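Local coordinates for ATP-dependent DNA ligase (Mycobacterium tuberculosis, PDB 6NHX), which seals breaks in double-stranded DNA at the expense of ATP, working with Ku in the non-homologous end joining of double-strand breaks, at residues Ser251-Pro256 and Ile265-Pro270. The protein carries 1 engineered substitution. Sequence-based numbering, arbitrary orientation.
Sequences SPFDVP and ITYVKP
S251 and the ring of Y267 meet face-on across the contact, and the ring is sandwiched, because I265, from the same segment as Y267, lies over the opposite face. I265 lays its CG2 methyl 3.6 Å above the ring plane, displaced toward the rim. On the other face S251 sets CB almost centrally, 3.8 Å from the centroid and 14° off the ring normal, a CH-pi contact that illustrates how even a serine can use its methylene as an apolar surface. Y267 reaches this place with CG anti to its carbonyl carbon (chi1 -71°). Two further neighbours approach the Y267 ring obliquely: P252 CD lies 3.7 Å from Y267 CD1, and Y267 CE1 lies 4.1 Å from F253 CD2, at the edge of the F253 ring and near its plane.

The hydroxyl of S251, turned anti to its own backbone N, serves two ends. S251 OG accepts from F253 N at 3.2 Å in a nearly straight bond (167°), closing an ST turn, and it shares one water with Y267 OH, so that the polar tips are joined through solvent and no direct hydrogen bond spans the segments. The setting is the C-terminal OB domain of the ligase, away from the ATP site: strand 266-268 pairs antiparallel with strands 190-201 and 247-248, and the loop that follows 247-248 folds back beside it, P252 and D254 forming backbone hydrogen bonds with L221.

V268 points its side chain away from the loop, where it packs on I196, W199 and L246, and meets the loop through its backbone, V268 O lying 3.6 Å from P252 CG. Beyond K269, P270 comes up to P252, P270 CG lying 4.0 Å from P252 CB; both proline rings also touch L221 of strand 220-228.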
ATOM      1  N   SER A 251      -5.040 -11.409  28.827  1.00 19.47           N
ATOM      2  CA  SER A 251      -5.780 -10.598  27.882  1.00 17.31           C
ATOM      3  C   SER A 251      -5.301  -9.151  27.966  1.00 18.91           C
ATOM      4  O   SER A 251      -5.114  -8.620  29.068  1.00 17.91           O
ATOM      5  CB  SER A 251      -7.271 -10.638  28.206  1.00 16.40           C
ATOM      6  OG  SER A 251      -7.944  -9.684  27.402  1.00 18.30           O
ATOM      7  N   PRO A 252      -5.087  -8.493  26.831  1.00 15.24           N
ATOM      8  CA  PRO A 252      -4.700  -7.078  26.840  1.00 14.93           C
ATOM      9  C   PRO A 252      -5.870  -6.109  26.843  1.00 15.44           C
ATOM     10  O   PRO A 252      -5.647  -4.892  26.855  1.00 17.15           O
ATOM     11  CB  PRO A 252      -3.917  -6.954  25.528  1.00 15.56           C
ATOM     12  CG  PRO A 252      -4.630  -7.901  24.604  1.00 14.40           C
ATOM     13  CD  PRO A 252      -5.004  -9.082  25.473  1.00 15.10           C
ATOM     14  N   PHE A 253      -7.098  -6.608  26.850  1.00 15.46           N
ATOM     15  CA  PHE A 253      -8.268  -5.752  26.719  1.00 14.05           C
ATOM     16  C   PHE A 253      -8.680  -5.172  28.067  1.00 14.97           C
ATOM     17  O   PHE A 253      -8.436  -5.765  29.116  1.00 16.62           O
ATOM     18  CB  PHE A 253      -9.413  -6.540  26.089  1.00 14.66           C
ATOM     19  CG  PHE A 253      -9.130  -6.934  24.672  1.00 13.27           C
ATOM     20  CD1 PHE A 253      -9.310  -6.023  23.651  1.00 14.15           C
ATOM     21  CD2 PHE A 253      -8.648  -8.207  24.371  1.00 15.67           C
ATOM     22  CE1 PHE A 253      -9.018  -6.362  22.340  1.00 13.45           C
ATOM     23  CE2 PHE A 253      -8.345  -8.554  23.051  1.00 14.92           C
ATOM     24  CZ  PHE A 253      -8.551  -7.638  22.043  1.00 15.27           C
ATOM     25  N   ASP A 254      -9.298  -3.986  28.017  1.00 15.81           N
ATOM     26  CA  ASP A 254      -9.697  -3.289  29.237  1.00 15.15           C
ATOM     27  C   ASP A 254     -10.918  -3.888  29.925  1.00 16.01           C
ATOM     28  O   ASP A 254     -11.181  -3.549  31.080  1.00 20.00           O
ATOM     29  CB  ASP A 254      -9.865  -1.775  28.997  1.00 16.94           C
ATOM     30  CG  ASP A 254     -11.093  -1.418  28.182  1.00 19.57           C
ATOM     31  OD1 ASP A 254     -11.707  -2.299  27.553  1.00 22.20           O
ATOM     32  OD2 ASP A 254     -11.449  -0.220  28.172  1.00 28.13           O
ATOM     33  N   VAL A 255     -11.668  -4.743  29.241  1.00 15.58           N
ATOM     34  CA  VAL A 255     -12.809  -5.478  29.778  1.00 16.40           C
ATOM     35  C   VAL A 255     -12.640  -6.898  29.249  1.00 17.72           C
ATOM     36  O   VAL A 255     -12.315  -7.050  28.062  1.00 15.48           O
ATOM     37  CB  VAL A 255     -14.124  -4.860  29.272  1.00 17.93           C
ATOM     38  CG1 VAL A 255     -15.282  -5.783  29.548  1.00 17.58           C
ATOM     39  CG2 VAL A 255     -14.374  -3.501  29.947  1.00 17.88           C
ATOM     40  N   PRO A 256     -12.808  -7.945  30.056  1.00 15.99           N
ATOM     41  CA  PRO A 256     -12.680  -9.311  29.519  1.00 16.23           C
ATOM     42  C   PRO A 256     -13.650  -9.507  28.368  1.00 15.18           C
ATOM     43  O   PRO A 256     -14.833  -9.160  28.472  1.00 18.03           O
ATOM     44  CB  PRO A 256     -13.023 -10.205  30.717  1.00 17.49           C
ATOM     45  CG  PRO A 256     -12.822  -9.322  31.943  1.00 19.44           C
ATOM     46  CD  PRO A 256     -13.192  -7.935  31.480  1.00 16.35           C
ATOM     47  N   ILE A 265      -9.784 -18.176  21.326  1.00 19.98           N
ATOM     48  CA  ILE A 265      -8.832 -17.088  21.143  1.00 24.71           C
ATOM     49  C   ILE A 265      -7.467 -17.460  21.709  1.00 21.37           C
ATOM     50  O   ILE A 265      -7.350 -18.151  22.727  1.00 22.50           O
ATOM     51  CB  ILE A 265      -9.376 -15.781  21.752  1.00 18.90           C
ATOM     52  CG1 ILE A 265      -8.677 -14.576  21.134  1.00 20.50           C
ATOM     53  CG2 ILE A 265      -9.206 -15.772  23.272  1.00 21.96           C
ATOM     54  CD1 ILE A 265      -9.182 -13.261  21.693  1.00 20.83           C
ATOM     55  N   THR A 266      -6.424 -17.016  21.016  1.00 18.80           N
ATOM     56  CA  THR A 266      -5.079 -16.926  21.564  1.00 19.64           C
ATOM     57  C   THR A 266      -4.784 -15.443  21.746  1.00 16.06           C
ATOM     58  O   THR A 266      -4.813 -14.684  20.769  1.00 19.39           O
ATOM     59  CB  THR A 266      -4.067 -17.546  20.599  1.00 21.19           C
ATOM     60  OG1 THR A 266      -4.432 -18.909  20.350  1.00 25.90           O
ATOM     61  CG2 THR A 266      -2.662 -17.504  21.201  1.00 25.46           C
ATOM     62  N   TYR A 267      -4.520 -15.037  22.987  1.00 16.81           N
ATOM     63  CA  TYR A 267      -4.193 -13.637  23.247  1.00 17.54           C
ATOM     64  C   TYR A 267      -2.745 -13.352  22.878  1.00 18.76           C
ATOM     65  O   TYR A 267      -1.887 -14.243  22.918  1.00 21.36           O
ATOM     66  CB  TYR A 267      -4.420 -13.290  24.722  1.00 16.34           C
ATOM     67  CG  TYR A 267      -5.883 -13.241  25.109  1.00 18.85           C
ATOM     68  CD1 TYR A 267      -6.715 -12.259  24.584  1.00 17.84           C
ATOM     69  CD2 TYR A 267      -6.425 -14.188  25.951  1.00 15.96           C
ATOM     70  CE1 TYR A 267      -8.047 -12.214  24.901  1.00 15.59           C
ATOM     71  CE2 TYR A 267      -7.763 -14.145  26.282  1.00 19.22           C
ATOM     72  CZ  TYR A 267      -8.564 -13.157  25.738  1.00 16.63           C
ATOM     73  OH  TYR A 267      -9.906 -13.103  26.063  1.00 17.91           O
ATOM     74  N   VAL A 268      -2.478 -12.102  22.500  1.00 14.65           N
ATOM     75  CA  VAL A 268      -1.122 -11.657  22.209  1.00 17.51           C
ATOM     76  C   VAL A 268      -0.807 -10.384  22.979  1.00 19.05           C
ATOM     77  O   VAL A 268      -1.699  -9.598  23.335  1.00 16.70           O
ATOM     78  CB  VAL A 268      -0.859 -11.470  20.701  1.00 16.38           C
ATOM     79  CG1 VAL A 268      -0.870 -12.835  20.008  1.00 16.88           C
ATOM     80  CG2 VAL A 268      -1.875 -10.524  20.084  1.00 15.07           C
ATOM     81  N   LYS A 269       0.478 -10.195  23.257  1.00 16.93           N
ATOM     82  CA  LYS A 269       0.937  -8.906  23.739  1.00 15.49           C
ATOM     83  C   LYS A 269       0.571  -7.843  22.701  1.00 17.44           C
ATOM     84  O   LYS A 269       0.674  -8.094  21.494  1.00 17.10           O
ATOM     85  CB  LYS A 269       2.449  -8.944  23.964  1.00 17.82           C
ATOM     86  CG  LYS A 269       2.872  -9.855  25.121  1.00 26.32           C
ATOM     87  N   PRO A 270       0.097  -6.673  23.139  1.00 15.17           N
ATOM     88  CA  PRO A 270      -0.464  -5.664  22.218  1.00 14.85           C
ATOM     89  C   PRO A 270       0.617  -4.856  21.521  1.00 19.09           C
ATOM     90  O   PRO A 270       0.736  -3.636  21.690  1.00 19.13           O
ATOM     91  CB  PRO A 270      -1.329  -4.811  23.162  1.00 15.38           C
ATOM     92  CG  PRO A 270      -0.641  -4.908  24.488  1.00 15.78           C
ATOM     93  CD  PRO A 270      -0.084  -6.314  24.554  1.00 14.23           C
TER
HETATM   94  O   HOH W   1     -10.379 -10.841  27.465  1.00 16.35           O